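Local coordinates for cellulosomal scaffoldin adaptor protein B (Acetivibrio cellulolyticus, PDB 3BWZ), which probably links parts of the secreted cellulosome as an adaptor scaffoldin, this piece being a type II cohesin module expected to bind a dockerin, at residues S35-N40 / G111-V116. Residues are numbered along the deposited sequence; the frame is centred on the assembly and turned at random.
Sequences SGCQLN and GTVAVV
The carbonyl O of V113 accepts a hydrogen bond from K93 NZ. The same lysine is hydrogen-bonded through its backbone to C37, so it spans the two strands that meet here. Between the two segments the contact itself is apolar and small. V113 CG2 fits beside two side chains of 35-40. V113 CG2 lies 4.2 Å from C37 SG. The same V113 CG2 is 4.4 Å from L39 CD1. These two also touch each other, with C37 SG 3.9 Å from L39 CD1, so the three groups form one cluster. In C37 the sulfur stands over its own backbone, between N and C (chi1 60°), and reaches across from there. The CG2 branch of V113 takes the equivalent position because CG1 is at chi1 -61°. The backbones stay well apart, with 8.5 Å between C37 CA and V113 CA. This is side-chain packing between sheet layers, not strand pairing. V113 has a psi of -29°, far from extended, and this breaks the usual alternation: the CB atoms of both V113 and A114 point toward 35-40. All three touching residues are buried, near the centre of the module. The contact belongs to the core of the cohesin beta sandwich. Strand 34-42 is flanked by 88-94 and 143-147, where C37 touches L145 and L39 touches F91. Strand 111-120 pairs with 21-29, whose I26 touches both L39 and V113.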
loop_
_atom_site.group_PDB
_atom_site.type_symbol
_atom_site.label_atom_id
_atom_site.label_comp_id
_atom_site.label_asym_id
_atom_site.label_seq_id
_atom_site.Cartn_x
_atom_site.Cartn_y
_atom_site.Cartn_z
ATOM N N SER A 35 9.587 -8.382 -7.020
ATOM C CA SER A 35 8.798 -9.585 -6.836
ATOM C C SER A 35 7.825 -9.572 -5.660
ATOM O O SER A 35 7.112 -10.542 -5.483
ATOM C CB SER A 35 9.693 -10.789 -6.646
ATOM O OG SER A 35 10.216 -10.822 -5.317
ATOM N N GLY A 36 7.789 -8.504 -4.875
ATOM C CA GLY A 36 6.950 -8.501 -3.702
ATOM C C GLY A 36 7.363 -7.457 -2.704
ATOM O O GLY A 36 8.378 -6.798 -2.859
ATOM N N CYS A 37 6.563 -7.324 -1.658
ATOM C CA CYS A 37 6.804 -6.293 -0.670
ATOM C C CYS A 37 6.156 -6.618 0.661
ATOM O O CYS A 37 5.218 -7.410 0.720
ATOM C CB CYS A 37 6.328 -4.926 -1.160
ATOM S SG CYS A 37 4.570 -4.823 -1.555
ATOM N N GLN A 38 6.650 -5.991 1.709
ATOM C CA GLN A 38 5.964 -5.869 2.974
ATOM C C GLN A 38 5.852 -4.375 3.265
ATOM O O GLN A 38 6.850 -3.647 3.159
ATOM C CB GLN A 38 6.692 -6.570 4.125
ATOM C CG GLN A 38 5.961 -6.385 5.427
ATOM C CD GLN A 38 6.587 -7.046 6.638
ATOM O OE1 GLN A 38 7.741 -7.515 6.603
ATOM N NE2 GLN A 38 5.858 -7.031 7.734
ATOM N N LEU A 39 4.645 -3.928 3.622
ATOM C CA LEU A 39 4.350 -2.522 3.842
ATOM C C LEU A 39 3.648 -2.329 5.163
ATOM O O LEU A 39 2.861 -3.165 5.588
ATOM C CB LEU A 39 3.489 -1.969 2.701
ATOM C CG LEU A 39 4.074 -2.163 1.297
ATOM C CD1 LEU A 39 3.070 -1.713 0.259
ATOM C CD2 LEU A 39 5.393 -1.422 1.090
ATOM N N ASN A 40 3.903 -1.183 5.779
ATOM C CA ASN A 40 3.283 -0.798 7.036
ATOM C C ASN A 40 2.675 0.576 6.859
ATOM O O ASN A 40 3.398 1.573 6.801
ATOM C CB ASN A 40 4.343 -0.807 8.145
ATOM C CG ASN A 40 3.763 -0.633 9.511
ATOM O OD1 ASN A 40 3.949 0.436 10.170
ATOM N ND2 ASN A 40 3.045 -1.629 9.968
ATOM N N GLY A 111 3.904 -0.437 -11.459
ATOM C CA GLY A 111 2.479 -0.728 -11.381
ATOM C C GLY A 111 1.942 -0.533 -9.993
ATOM O O GLY A 111 2.636 -0.043 -9.110
ATOM N N THR A 112 0.677 -0.895 -9.817
ATOM C CA THR A 112 0.005 -0.744 -8.533
ATOM C C THR A 112 0.061 -2.079 -7.818
ATOM O O THR A 112 -0.487 -3.068 -8.314
ATOM C CB THR A 112 -1.462 -0.286 -8.743
ATOM O OG1 THR A 112 -1.460 0.958 -9.460
ATOM C CG2 THR A 112 -2.220 -0.162 -7.434
ATOM N N VAL A 113 0.733 -2.121 -6.682
ATOM C CA VAL A 113 0.898 -3.368 -5.976
ATOM C C VAL A 113 -0.344 -3.772 -5.201
ATOM O O VAL A 113 -0.543 -4.956 -4.975
ATOM C CB VAL A 113 2.147 -3.363 -5.070
ATOM C CG1 VAL A 113 3.404 -3.167 -5.872
ATOM C CG2 VAL A 113 2.083 -2.386 -3.978
ATOM N N ALA A 114 -1.123 -2.796 -4.751
ATOM C CA ALA A 114 -2.263 -3.035 -3.888
ATOM C C ALA A 114 -3.051 -1.750 -3.822
ATOM O O ALA A 114 -2.517 -0.663 -4.081
ATOM C CB ALA A 114 -1.775 -3.444 -2.473
ATOM N N VAL A 115 -4.314 -1.884 -3.419
ATOM C CA VAL A 115 -5.202 -0.762 -3.239
ATOM C C VAL A 115 -5.855 -0.874 -1.865
ATOM O O VAL A 115 -6.310 -1.949 -1.464
ATOM C CB VAL A 115 -6.272 -0.798 -4.342
ATOM C CG1 VAL A 115 -7.335 0.211 -4.147
ATOM C CG2 VAL A 115 -5.632 -0.614 -5.695
ATOM N N VAL A 116 -5.886 0.249 -1.150
ATOM C CA VAL A 116 -6.630 0.334 0.105
ATOM C C VAL A 116 -7.653 1.436 -0.057
ATOM O O VAL A 116 -7.305 2.591 -0.277
ATOM C CB VAL A 116 -5.728 0.602 1.342
ATOM C CG1 VAL A 116 -6.609 0.649 2.606
ATOM C CG2 VAL A 116 -4.664 -0.460 1.451
#